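Local coordinates for protein transcobalamin-1 (Homo sapiens, PDB 4KKI) that binds vitamin B12 with femtomolar affinity, as a cobalamin transport protein, and protects it from the acidic environment of the stomach, at residues A[124-129]-A[148-153]; A[131-134]-A[139-142]; A[142-147]-A[174-179]. All coordinates share one frame; numbering follows the deposited sequence.

Contact 1. Residues A[124-129]-A[148-153]; sequences NKFQAE and SLDVLA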
ATOM      1  N   ASN A 124     -11.033  11.734 -14.167  1.00 48.59           N
ATOM      2  CA  ASN A 124     -11.239  10.886 -15.332  1.00 51.99           C
ATOM      3  C   ASN A 124     -10.764   9.456 -15.085  1.00 52.32           C
ATOM      4  O   ASN A 124     -11.462   8.497 -15.413  1.00 52.21           O
ATOM      5  CB  ASN A 124     -10.544  11.475 -16.564  1.00 53.45           C
ATOM      6  CG  ASN A 124     -11.078  12.846 -16.933  1.00 72.30           C
ATOM      7  OD1 ASN A 124     -12.225  13.179 -16.633  1.00 66.98           O
ATOM      8  ND2 ASN A 124     -10.246  13.649 -17.587  1.00 83.00           N
ATOM      9  N   LYS A 125      -9.578   9.319 -14.500  1.00 47.86           N
ATOM     10  CA  LYS A 125      -9.031   7.999 -14.203  1.00 51.30           C
ATOM     11  C   LYS A 125      -9.899   7.263 -13.189  1.00 52.05           C
ATOM     12  O   LYS A 125     -10.104   6.055 -13.300  1.00 48.40           O
ATOM     13  CB  LYS A 125      -7.588   8.103 -13.703  1.00 46.01           C
ATOM     14  CG  LYS A 125      -6.595   8.529 -14.774  1.00 48.49           C
ATOM     15  CD  LYS A 125      -5.170   8.523 -14.246  1.00 47.68           C
ATOM     16  CE  LYS A 125      -4.189   9.010 -15.301  1.00 42.62           C
ATOM     17  NZ  LYS A 125      -4.193   8.135 -16.503  1.00 45.17           N
ATOM     18  N   PHE A 126     -10.414   7.999 -12.210  1.00 48.79           N
ATOM     19  CA  PHE A 126     -11.302   7.416 -11.211  1.00 51.32           C
ATOM     20  C   PHE A 126     -12.611   6.967 -11.851  1.00 54.95           C
ATOM     21  O   PHE A 126     -13.156   5.921 -11.500  1.00 56.33           O
ATOM     22  CB  PHE A 126     -11.566   8.408 -10.077  1.00 48.75           C
ATOM     23  CG  PHE A 126     -12.629   7.959  -9.115  1.00 53.35           C
ATOM     24  CD1 PHE A 126     -12.396   6.906  -8.245  1.00 50.68           C
ATOM     25  CD2 PHE A 126     -13.858   8.594  -9.075  1.00 52.44           C
ATOM     26  CE1 PHE A 126     -13.373   6.493  -7.357  1.00 48.67           C
ATOM     27  CE2 PHE A 126     -14.838   8.186  -8.190  1.00 54.13           C
ATOM     28  CZ  PHE A 126     -14.595   7.134  -7.331  1.00 46.77           C
ATOM     29  N   GLN A 127     -13.109   7.758 -12.797  1.00 58.85           N
ATOM     30  CA  GLN A 127     -14.336   7.415 -13.503  1.00 59.87           C
ATOM     31  C   GLN A 127     -14.117   6.215 -14.421  1.00 55.10           C
ATOM     32  O   GLN A 127     -15.039   5.438 -14.670  1.00 58.94           O
ATOM     33  CB  GLN A 127     -14.856   8.613 -14.301  1.00 66.73           C
ATOM     34  CG  GLN A 127     -16.276   8.442 -14.818  1.00 81.58           C
ATOM     35  CD  GLN A 127     -17.294   8.301 -13.700  1.00 95.31           C
ATOM     36  OE1 GLN A 127     -17.109   8.830 -12.602  1.00 93.12           O
ATOM     37  NE2 GLN A 127     -18.376   7.581 -13.974  1.00 98.53           N
ATOM     38  N   ALA A 128     -12.895   6.064 -14.920  1.00 45.60           N
ATOM     39  CA  ALA A 128     -12.554   4.918 -15.753  1.00 50.87           C
ATOM     40  C   ALA A 128     -12.583   3.636 -14.925  1.00 59.46           C
ATOM     41  O   ALA A 128     -12.979   2.579 -15.417  1.00 68.72           O
ATOM     42  CB  ALA A 128     -11.192   5.109 -16.403  1.00 43.44           C
ATOM     43  N   GLU A 129     -12.164   3.741 -13.666  1.00 50.55           N
ATOM     44  CA  GLU A 129     -12.238   2.621 -12.736  1.00 50.83           C
ATOM     45  C   GLU A 129     -13.690   2.199 -12.557  1.00 49.49           C
ATOM     46  O   GLU A 129     -14.012   1.010 -12.581  1.00 47.11           O
ATOM     47  CB  GLU A 129     -11.646   3.008 -11.377  1.00 43.31           C
ATOM     48  CG  GLU A 129     -10.173   3.391 -11.405  1.00 50.86           C
ATOM     49  CD  GLU A 129      -9.249   2.194 -11.277  1.00 55.73           C
ATOM     50  OE1 GLU A 129      -9.752   1.050 -11.237  1.00 49.72           O
ATOM     51  OE2 GLU A 129      -8.017   2.397 -11.212  1.00 46.09           O
ATOM     52  N   SER A 148      -9.679   3.757  -3.183  1.00 42.83           N
ATOM     53  CA  SER A 148      -9.749   4.501  -1.932  1.00 45.85           C
ATOM     54  C   SER A 148      -8.780   5.673  -1.974  1.00 39.86           C
ATOM     55  O   SER A 148      -9.096   6.769  -1.513  1.00 47.22           O
ATOM     56  CB  SER A 148      -9.418   3.594  -0.747  1.00 36.71           C
ATOM     57  OG  SER A 148     -10.301   2.490  -0.686  1.00 38.68           O
ATOM     58  N   LEU A 149      -7.595   5.428  -2.523  1.00 35.30           N
ATOM     59  CA  LEU A 149      -6.622   6.492  -2.739  1.00 35.19           C
ATOM     60  C   LEU A 149      -7.226   7.589  -3.613  1.00 32.84           C
ATOM     61  O   LEU A 149      -7.009   8.775  -3.369  1.00 35.62           O
ATOM     62  CB  LEU A 149      -5.347   5.942  -3.385  1.00 33.87           C
ATOM     63  CG  LEU A 149      -4.338   5.228  -2.483  1.00 40.25           C
ATOM     64  CD1 LEU A 149      -3.220   4.604  -3.308  1.00 28.79           C
ATOM     65  CD2 LEU A 149      -3.768   6.198  -1.465  1.00 34.02           C
ATOM     66  N   ASP A 150      -7.992   7.183  -4.623  1.00 33.03           N
ATOM     67  CA  ASP A 150      -8.623   8.130  -5.539  1.00 44.05           C
ATOM     68  C   ASP A 150      -9.609   9.043  -4.823  1.00 42.37           C
ATOM     69  O   ASP A 150      -9.534  10.266  -4.941  1.00 46.68           O
ATOM     70  CB  ASP A 150      -9.334   7.392  -6.673  1.00 41.33           C
ATOM     71  CG  ASP A 150      -8.381   6.598  -7.539  1.00 46.46           C
ATOM     72  OD1 ASP A 150      -7.188   6.963  -7.601  1.00 42.51           O
ATOM     73  OD2 ASP A 150      -8.824   5.604  -8.151  1.00 46.05           O
ATOM     74  N   VAL A 151     -10.535   8.439  -4.087  1.00 39.41           N
ATOM     75  CA  VAL A 151     -11.531   9.196  -3.342  1.00 34.96           C
ATOM     76  C   VAL A 151     -10.865  10.101  -2.311  1.00 43.53           C
ATOM     77  O   VAL A 151     -11.253  11.257  -2.148  1.00 44.40           O
ATOM     78  CB  VAL A 151     -12.543   8.262  -2.648  1.00 38.55           C
ATOM     79  CG1 VAL A 151     -13.517   9.062  -1.794  1.00 42.19           C
ATOM     80  CG2 VAL A 151     -13.291   7.437  -3.684  1.00 37.89           C
ATOM     81  N   LEU A 152      -9.849   9.575  -1.632  1.00 40.60           N
ATOM     82  CA  LEU A 152      -9.128  10.332  -0.613  1.00 38.88           C
ATOM     83  C   LEU A 152      -8.508  11.600  -1.193  1.00 43.54           C
ATOM     84  O   LEU A 152      -8.676  12.691  -0.646  1.00 43.84           O
ATOM     85  CB  LEU A 152      -8.046   9.463   0.036  1.00 39.96           C
ATOM     86  CG  LEU A 152      -7.138  10.123   1.077  1.00 41.54           C
ATOM     87  CD1 LEU A 152      -7.953  10.700   2.226  1.00 34.68           C
ATOM     88  CD2 LEU A 152      -6.105   9.128   1.597  1.00 40.24           C
ATOM     89  N   ALA A 153      -7.801  11.447  -2.309  1.00 44.45           N
ATOM     90  CA  ALA A 153      -7.134  12.568  -2.961  1.00 46.25           C
ATOM     91  C   ALA A 153      -8.130  13.596  -3.496  1.00 44.52           C
ATOM     92  O   ALA A 153      -7.949  14.799  -3.304  1.00 45.61           O
ATOM     93  CB  ALA A 153      -6.229  12.069  -4.078  1.00 40.47           C
TER

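Contact 2. Residues A[131-134]-A[139-142]; sequences ENME and TPLT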
ATOM      1  N   GLU A 131     -16.288   2.823 -14.600  1.00 65.64           N
ATOM      2  CA  GLU A 131     -16.850   2.313 -15.846  1.00 72.20           C
ATOM      3  C   GLU A 131     -16.316   0.923 -16.171  1.00 64.25           C
ATOM      4  O   GLU A 131     -16.940   0.167 -16.914  1.00 63.19           O
ATOM      5  CB  GLU A 131     -16.579   3.286 -16.996  1.00 81.40           C
ATOM      6  CG  GLU A 131     -17.300   4.619 -16.839  1.00 93.70           C
ATOM      7  CD  GLU A 131     -16.831   5.663 -17.832  1.00103.13           C
ATOM      8  OE1 GLU A 131     -15.971   5.342 -18.678  1.00107.34           O
ATOM      9  OE2 GLU A 131     -17.322   6.810 -17.763  1.00106.86           O
ATOM     10  N   ASN A 132     -15.163   0.584 -15.606  1.00 63.54           N
ATOM     11  CA  ASN A 132     -14.625  -0.757 -15.779  1.00 62.09           C
ATOM     12  C   ASN A 132     -15.373  -1.765 -14.914  1.00 63.04           C
ATOM     13  O   ASN A 132     -15.541  -2.921 -15.301  1.00 63.21           O
ATOM     14  CB  ASN A 132     -13.128  -0.796 -15.475  1.00 57.10           C
ATOM     15  CG  ASN A 132     -12.501  -2.125 -15.838  1.00 58.73           C
ATOM     16  OD1 ASN A 132     -12.115  -2.349 -16.984  1.00 63.19           O
ATOM     17  ND2 ASN A 132     -12.403  -3.019 -14.863  1.00 62.32           N
ATOM     18  N   MET A 133     -15.823  -1.320 -13.745  1.00 57.91           N
ATOM     19  CA  MET A 133     -16.596  -2.175 -12.851  1.00 56.79           C
ATOM     20  C   MET A 133     -17.974  -2.461 -13.436  1.00 69.84           C
ATOM     21  O   MET A 133     -18.513  -3.555 -13.274  1.00 72.11           O
ATOM     22  CB  MET A 133     -16.740  -1.529 -11.473  1.00 47.69           C
ATOM     23  CG  MET A 133     -15.436  -1.406 -10.706  1.00 50.17           C
ATOM     24  SD  MET A 133     -15.655  -0.670  -9.077  1.00 57.14           S
ATOM     25  CE  MET A 133     -16.874  -1.773  -8.368  1.00 96.19           C
ATOM     26  N   GLU A 134     -18.541  -1.468 -14.112  1.00 76.81           N
ATOM     27  CA  GLU A 134     -19.834  -1.632 -14.759  1.00 82.98           C
ATOM     28  C   GLU A 134     -19.706  -2.591 -15.934  1.00 76.01           C
ATOM     29  O   GLU A 134     -20.609  -3.382 -16.206  1.00 78.43           O
ATOM     30  CB  GLU A 134     -20.362  -0.280 -15.236  1.00 91.27           C
ATOM     31  CG  GLU A 134     -20.535   0.737 -14.119  1.00101.80           C
ATOM     32  CD  GLU A 134     -20.821   2.136 -14.632  1.00109.65           C
ATOM     33  OE1 GLU A 134     -20.732   2.356 -15.858  1.00114.89           O
ATOM     34  OE2 GLU A 134     -21.134   3.019 -13.805  1.00111.27           O
ATOM     35  N   THR A 139     -15.239  -5.510 -11.218  1.00 57.13           N
ATOM     36  CA  THR A 139     -13.787  -5.427 -11.072  1.00 56.10           C
ATOM     37  C   THR A 139     -13.257  -4.120 -11.659  1.00 57.43           C
ATOM     38  O   THR A 139     -13.469  -3.831 -12.836  1.00 55.36           O
ATOM     39  CB  THR A 139     -13.072  -6.615 -11.752  1.00 51.11           C
ATOM     40  OG1 THR A 139     -13.622  -7.843 -11.267  1.00 57.64           O
ATOM     41  CG2 THR A 139     -11.587  -6.586 -11.453  1.00 49.31           C
ATOM     42  N   PRO A 140     -12.568  -3.318 -10.835  1.00 51.53           N
ATOM     43  CA  PRO A 140     -11.981  -2.066 -11.320  1.00 47.62           C
ATOM     44  C   PRO A 140     -10.774  -2.329 -12.210  1.00 51.91           C
ATOM     45  O   PRO A 140     -10.378  -3.483 -12.382  1.00 52.26           O
ATOM     46  CB  PRO A 140     -11.552  -1.363 -10.031  1.00 44.35           C
ATOM     47  CG  PRO A 140     -11.308  -2.471  -9.070  1.00 41.84           C
ATOM     48  CD  PRO A 140     -12.321  -3.526  -9.398  1.00 45.51           C
ATOM     49  N   LEU A 141     -10.210  -1.269 -12.780  1.00 53.90           N
ATOM     50  CA  LEU A 141      -9.006  -1.389 -13.592  1.00 52.82           C
ATOM     51  C   LEU A 141      -7.847  -1.857 -12.727  1.00 48.42           C
ATOM     52  O   LEU A 141      -7.014  -2.651 -13.162  1.00 51.95           O
ATOM     53  CB  LEU A 141      -8.670  -0.050 -14.253  1.00 50.67           C
ATOM     54  CG  LEU A 141      -9.549   0.356 -15.436  1.00 51.98           C
ATOM     55  CD1 LEU A 141      -9.231   1.773 -15.891  1.00 43.03           C
ATOM     56  CD2 LEU A 141      -9.370  -0.629 -16.582  1.00 48.12           C
ATOM     57  N   THR A 142      -7.807  -1.362 -11.494  1.00 47.38           N
ATOM     58  CA  THR A 142      -6.773  -1.748 -10.543  1.00 42.21           C
ATOM     59  C   THR A 142      -7.362  -2.501  -9.349  1.00 44.39           C
ATOM     60  O   THR A 142      -7.510  -3.721  -9.389  1.00 44.92           O
ATOM     61  CB  THR A 142      -5.979  -0.527 -10.045  1.00 45.52           C
ATOM     62  OG1 THR A 142      -6.865   0.389  -9.389  1.00 43.61           O
ATOM     63  CG2 THR A 142      -5.302   0.178 -11.212  1.00 37.65           C
TER

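Contact 3. Residues A[142-147]-A[174-179]; sequences TNYYQL and NKNYYF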
ATOM      1  N   THR A 142      -7.807  -1.362 -11.494  1.00 47.38           N
ATOM      2  CA  THR A 142      -6.773  -1.748 -10.543  1.00 42.21           C
ATOM      3  C   THR A 142      -7.362  -2.501  -9.349  1.00 44.39           C
ATOM      4  O   THR A 142      -7.510  -3.721  -9.389  1.00 44.92           O
ATOM      5  CB  THR A 142      -5.979  -0.527 -10.045  1.00 45.52           C
ATOM      6  OG1 THR A 142      -6.865   0.389  -9.389  1.00 43.61           O
ATOM      7  CG2 THR A 142      -5.302   0.178 -11.212  1.00 37.65           C
ATOM      8  N   ASN A 143      -7.699  -1.769  -8.293  1.00 41.02           N
ATOM      9  CA  ASN A 143      -8.191  -2.383  -7.065  1.00 34.41           C
ATOM     10  C   ASN A 143      -8.857  -1.349  -6.161  1.00 41.52           C
ATOM     11  O   ASN A 143      -8.881  -0.162  -6.484  1.00 44.62           O
ATOM     12  CB  ASN A 143      -7.039  -3.061  -6.328  1.00 39.35           C
ATOM     13  CG  ASN A 143      -5.859  -2.136  -6.128  1.00 40.06           C
ATOM     14  OD1 ASN A 143      -5.923  -1.203  -5.330  1.00 42.16           O
ATOM     15  ND2 ASN A 143      -4.778  -2.382  -6.857  1.00 40.96           N
ATOM     16  N   TYR A 144      -9.390  -1.795  -5.027  1.00 36.97           N
ATOM     17  CA  TYR A 144     -10.087  -0.889  -4.118  1.00 47.07           C
ATOM     18  C   TYR A 144      -9.139  -0.060  -3.257  1.00 42.98           C
ATOM     19  O   TYR A 144      -9.517   0.991  -2.742  1.00 43.18           O
ATOM     20  CB  TYR A 144     -11.082  -1.643  -3.234  1.00 42.07           C
ATOM     21  CG  TYR A 144     -12.497  -1.641  -3.763  1.00 48.88           C
ATOM     22  CD1 TYR A 144     -12.754  -1.578  -5.128  1.00 45.37           C
ATOM     23  CD2 TYR A 144     -13.578  -1.685  -2.893  1.00 40.80           C
ATOM     24  CE1 TYR A 144     -14.051  -1.576  -5.612  1.00 45.78           C
ATOM     25  CE2 TYR A 144     -14.875  -1.678  -3.364  1.00 40.98           C
ATOM     26  CZ  TYR A 144     -15.107  -1.623  -4.723  1.00 50.81           C
ATOM     27  OH  TYR A 144     -16.403  -1.614  -5.189  1.00 51.33           O
ATOM     28  N   TYR A 145      -7.911  -0.539  -3.094  1.00 38.43           N
ATOM     29  CA  TYR A 145      -6.887   0.228  -2.405  1.00 37.16           C
ATOM     30  C   TYR A 145      -6.625   1.526  -3.169  1.00 40.93           C
ATOM     31  O   TYR A 145      -6.585   2.608  -2.580  1.00 45.96           O
ATOM     32  CB  TYR A 145      -5.609  -0.599  -2.277  1.00 33.05           C
ATOM     33  CG  TYR A 145      -4.499   0.060  -1.495  1.00 37.70           C
ATOM     34  CD1 TYR A 145      -4.421  -0.075  -0.113  1.00 34.46           C
ATOM     35  CD2 TYR A 145      -3.517   0.801  -2.139  1.00 34.78           C
ATOM     36  CE1 TYR A 145      -3.402   0.520   0.606  1.00 27.11           C
ATOM     37  CE2 TYR A 145      -2.494   1.398  -1.430  1.00 37.24           C
ATOM     38  CZ  TYR A 145      -2.441   1.256  -0.059  1.00 37.67           C
ATOM     39  OH  TYR A 145      -1.421   1.850   0.645  1.00 42.23           O
ATOM     40  N   GLN A 146      -6.469   1.415  -4.485  1.00 44.14           N
ATOM     41  CA  GLN A 146      -6.270   2.588  -5.331  1.00 48.13           C
ATOM     42  C   GLN A 146      -7.550   3.407  -5.438  1.00 42.16           C
ATOM     43  O   GLN A 146      -7.511   4.638  -5.450  1.00 39.81           O
ATOM     44  CB  GLN A 146      -5.781   2.185  -6.725  1.00 39.25           C
ATOM     45  CG  GLN A 146      -4.427   1.498  -6.721  1.00 37.38           C
ATOM     46  CD  GLN A 146      -3.773   1.478  -8.088  1.00 44.00           C
ATOM     47  OE1 GLN A 146      -4.080   2.302  -8.950  1.00 49.80           O
ATOM     48  NE2 GLN A 146      -2.863   0.533  -8.293  1.00 45.66           N
ATOM     49  N   LEU A 147      -8.684   2.718  -5.505  1.00 38.21           N
ATOM     50  CA  LEU A 147      -9.979   3.382  -5.556  1.00 45.54           C
ATOM     51  C   LEU A 147     -10.171   4.248  -4.317  1.00 49.79           C
ATOM     52  O   LEU A 147     -10.744   5.337  -4.389  1.00 44.20           O
ATOM     53  CB  LEU A 147     -11.105   2.355  -5.651  1.00 54.45           C
ATOM     54  CG  LEU A 147     -12.428   2.868  -6.219  1.00 59.07           C
ATOM     55  CD1 LEU A 147     -12.293   3.132  -7.711  1.00 57.47           C
ATOM     56  CD2 LEU A 147     -13.549   1.886  -5.944  1.00 59.05           C
ATOM     57  N   ASN A 174     -18.564  -5.736  -0.322  1.00 46.12           N
ATOM     58  CA  ASN A 174     -18.049  -5.815  -1.686  1.00 47.04           C
ATOM     59  C   ASN A 174     -16.845  -6.744  -1.767  1.00 51.59           C
ATOM     60  O   ASN A 174     -15.968  -6.713  -0.904  1.00 52.53           O
ATOM     61  CB  ASN A 174     -17.672  -4.428  -2.209  1.00 45.27           C
ATOM     62  CG  ASN A 174     -17.338  -4.433  -3.689  1.00 49.48           C
ATOM     63  OD1 ASN A 174     -16.246  -4.836  -4.093  1.00 52.60           O
ATOM     64  ND2 ASN A 174     -18.279  -3.976  -4.506  1.00 43.05           N
ATOM     65  N   LYS A 175     -16.810  -7.561  -2.814  1.00 47.73           N
ATOM     66  CA  LYS A 175     -15.789  -8.595  -2.959  1.00 54.20           C
ATOM     67  C   LYS A 175     -14.371  -8.034  -3.039  1.00 49.18           C
ATOM     68  O   LYS A 175     -13.409  -8.714  -2.683  1.00 55.22           O
ATOM     69  CB  LYS A 175     -16.078  -9.455  -4.192  1.00 67.86           C
ATOM     70  CG  LYS A 175     -16.133  -8.672  -5.495  1.00 75.58           C
ATOM     71  CD  LYS A 175     -16.362  -9.589  -6.687  1.00 84.21           C
ATOM     72  CE  LYS A 175     -16.373  -8.803  -7.990  1.00 86.49           C
ATOM     73  NZ  LYS A 175     -16.563  -9.686  -9.175  1.00 94.83           N
ATOM     74  N   ASN A 176     -14.246  -6.793  -3.497  1.00 46.21           N
ATOM     75  CA  ASN A 176     -12.935  -6.192  -3.717  1.00 46.80           C
ATOM     76  C   ASN A 176     -12.170  -5.871  -2.438  1.00 44.75           C
ATOM     77  O   ASN A 176     -11.014  -5.451  -2.488  1.00 46.07           O
ATOM     78  CB  ASN A 176     -13.054  -4.941  -4.586  1.00 45.26           C
ATOM     79  CG  ASN A 176     -13.447  -5.263  -6.010  1.00 55.14           C
ATOM     80  OD1 ASN A 176     -12.618  -5.691  -6.811  1.00 51.17           O
ATOM     81  ND2 ASN A 176     -14.719  -5.056  -6.337  1.00 49.53           N
ATOM     82  N   TYR A 177     -12.821  -6.066  -1.296  1.00 39.47           N
ATOM     83  CA  TYR A 177     -12.165  -5.892  -0.008  1.00 45.41           C
ATOM     84  C   TYR A 177     -11.434  -7.167   0.388  1.00 43.52           C
ATOM     85  O   TYR A 177     -10.701  -7.191   1.377  1.00 43.98           O
ATOM     86  CB  TYR A 177     -13.186  -5.534   1.072  1.00 40.59           C
ATOM     87  CG  TYR A 177     -13.627  -4.088   1.073  1.00 37.82           C
ATOM     88  CD1 TYR A 177     -12.770  -3.080   1.496  1.00 35.34           C
ATOM     89  CD2 TYR A 177     -14.909  -3.733   0.675  1.00 37.14           C
ATOM     90  CE1 TYR A 177     -13.175  -1.755   1.511  1.00 37.23           C
ATOM     91  CE2 TYR A 177     -15.322  -2.414   0.686  1.00 43.18           C
ATOM     92  CZ  TYR A 177     -14.452  -1.430   1.105  1.00 45.39           C
ATOM     93  OH  TYR A 177     -14.866  -0.117   1.116  1.00 44.00           O
ATOM     94  N   TYR A 178     -11.637  -8.226  -0.391  1.00 45.96           N
ATOM     95  CA  TYR A 178     -11.111  -9.543  -0.047  1.00 49.13           C
ATOM     96  C   TYR A 178     -10.249 -10.137  -1.158  1.00 51.31           C
ATOM     97  O   TYR A 178     -10.595 -10.067  -2.336  1.00 59.37           O
ATOM     98  CB  TYR A 178     -12.259 -10.501   0.284  1.00 46.85           C
ATOM     99  CG  TYR A 178     -13.213  -9.971   1.331  1.00 51.43           C
ATOM    100  CD1 TYR A 178     -14.303  -9.189   0.972  1.00 44.60           C
ATOM    101  CD2 TYR A 178     -13.022 -10.249   2.678  1.00 50.43           C
ATOM    102  CE1 TYR A 178     -15.176  -8.698   1.924  1.00 50.77           C
ATOM    103  CE2 TYR A 178     -13.890  -9.762   3.639  1.00 50.16           C
ATOM    104  CZ  TYR A 178     -14.964  -8.987   3.254  1.00 56.65           C
ATOM    105  OH  TYR A 178     -15.834  -8.499   4.202  1.00 66.49           O
ATOM    106  N   PHE A 179      -9.118 -10.716  -0.769  1.00 56.91           N
ATOM    107  CA  PHE A 179      -8.292 -11.479  -1.692  1.00 56.26           C
ATOM    108  C   PHE A 179      -8.409 -12.949  -1.319  1.00 62.60           C
ATOM    109  O   PHE A 179      -7.658 -13.448  -0.483  1.00 63.24           O
ATOM    110  CB  PHE A 179      -6.836 -11.023  -1.623  1.00 50.67           C
ATOM    111  CG  PHE A 179      -6.620  -9.618  -2.103  1.00 53.33           C
ATOM    112  CD1 PHE A 179      -7.385  -9.100  -3.134  1.00 61.72           C
ATOM    113  CD2 PHE A 179      -5.658  -8.812  -1.517  1.00 55.70           C
ATOM    114  CE1 PHE A 179      -7.192  -7.806  -3.578  1.00 61.40           C
ATOM    115  CE2 PHE A 179      -5.461  -7.516  -1.956  1.00 54.86           C
ATOM    116  CZ  PHE A 179      -6.229  -7.013  -2.987  1.00 54.76           C
TER
HETATM  117  O   HOH W   1      -9.254  -4.593  -4.534  1.00 44.61           O

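Contact 1. Residues A[124-129]-A[148-153]
Glu129 OE2, facing Asp150 across the two helices, is gripped by two hydroxyls from outside both segments, Ser92 OG and Thr142 OG1. Asp150 OD2 bonds to the same Ser92 hydroxyl. The two carboxylates therefore share one hydroxyl while Glu129 OE2 and Asp150 OD2 stay 4.5 Å apart. Such close, buried like charges are consistent with one group having a raised pKa and holding a proton part of the time. Asp150 OD2 also lies in the ring plane of Phe126, at the edge, 3.8 Å from Phe126 CD1.

The apolar part belongs to Phe126. With CG anti to the backbone N (chi1 171°), its ring reaches across to the second helix. Phe126 CD1 rests 3.5 Å from Asp150 CB. The Phe126 ring and the Asp150 carboxylate are turned 76° apart. The far end of the ring meets Val151 obliquely, with Phe126 CE1 3.8 Å from Val151 CG2. That methyl meets CZ as well, so one branch of the valine does all its touching here.

No hydrogen bond joins the segments directly, and the buried surface is small, 152 Å². The short helical axes stay 10.3 Å apart at closest approach and run roughly antiparallel, at 143°. This is the alpha-alpha hairpin expected of an alpha6-alpha6 barrel. The hairpin joins helix 118-135 to helix 144-156. Phe126 also packs on Leu147 and Leu154 of helix 144-156, Asp150 touches Ala96 of helix 92-102, and Val151 leans on Val198 of helix 185-203.

Contact 2. Residues A[131-134]-A[139-142]
Asn132 reaches from the last turns of helix 118-135 to Thr139 and Leu141, on the chain that doubles back beside it. The contact closes the tight connection of an alpha-alpha hairpin within the helical barrel: only four residues separate the two segments. Asn132, Met133 and Thr139 bury most of the surface.

The side chain of Asn132 extends with CG anti to the backbone N (chi1 -172°), and this carries the amide to the loop. Asn132 ND2 donates to Thr139 O at a modelled 2.4 Å, a length so short as to be doubtful, and the bond is bent (127°). The other end of the amide lies against an apolar group, with Asn132 OD1 3.3 Å from Leu141 CD2. With the amide cut back to an alanine here, Thr139 O is likely to lose its side-chain donor, and a gap would probably open beside Leu141 CD2.

Thr139 takes part through its backbone, since its CB points away from the helix. Met133 packs next to it. Met133 CG meets the proline ring, 3.4 Å from Pro140 N and 3.9 Å from Pro140 CB. Near the end of the loop, Thr142 O accepts a hydrogen bond from cyanocobalamin, so the turn leads directly into the vitamin site. Thr139 O has a second neighbour on the helix: Met133 CA approaches Thr139 O at 3.5 Å in a CA-H...O contact, with 134° at the hydrogen.

Contact 3. Residues A[142-147]-A[174-179]
Asn176 CB sits over the centre of the Tyr144 ring, a CH-pi contact 3.4 Å from the centroid. The line to the centroid is 13° off the ring normal. Beyond CB, the Asn176 amide turns along the ring, its plane 23° from it. The chi1 of Tyr144 is -96°, away from a staggered value, and this brings the ring face under the asparagine.

The edge of the same ring points at a second aromatic. Tyr144 and Tyr177 form a T-shaped pair with centroids 5.5 Å apart, and Tyr144 CD2 stands over the Tyr177 face, toward its rim. The hydroxyl of Tyr144 bonds to His169 O.

Asn174 holds the 3-10 turn in shape. Asn174 OD1 accepts from Asn176 N at 2.9 Å, an Asx turn, and from Asn176 ND2 at 2.7 Å. One water completes the join, accepting from Tyr144 N and donating to Asn176 O, both at 2.8 Å.

Asn143 N-caps the helix: Asn143 OD1 accepts from Gln146 N at 2.8 Å, while its ND2 donates to cyanocobalamin. The cap and the ligand thus use opposite ends of one amide.

The contact ties the start of helix 144-156 to the turn before strand 178-179. Tyr144 also packs on Met133 of helix 118-135 and Thr187 of helix 185-203, and Tyr177 on Ala191 of the latter.

How the contacts relate
All three contacts are largely buried and lie in the alpha domain. Contacts 1 and 2 share helix 118-135; contacts 1 and 3 share helix 144-156; contacts 2 and 3 share Thr142. Contact 1 is helix against helix, with a ring and carboxylates. Contact 2 joins a helix end to the loop that follows, and Leu141 gives it an exposed edge. Contact 3 adds aromatic stacking, a water and an N-cap residue, Asn143, that also bonds to cyanocobalamin. Glu129 OE2 lies 2.9 Å from Thr142 OG1, a probable hydrogen bond that links them. Met133 CE also packs 3.2 Å from Tyr144 OH. Among the three contacts, bonds to the vitamin come from Thr142, Asn143 and Gln146.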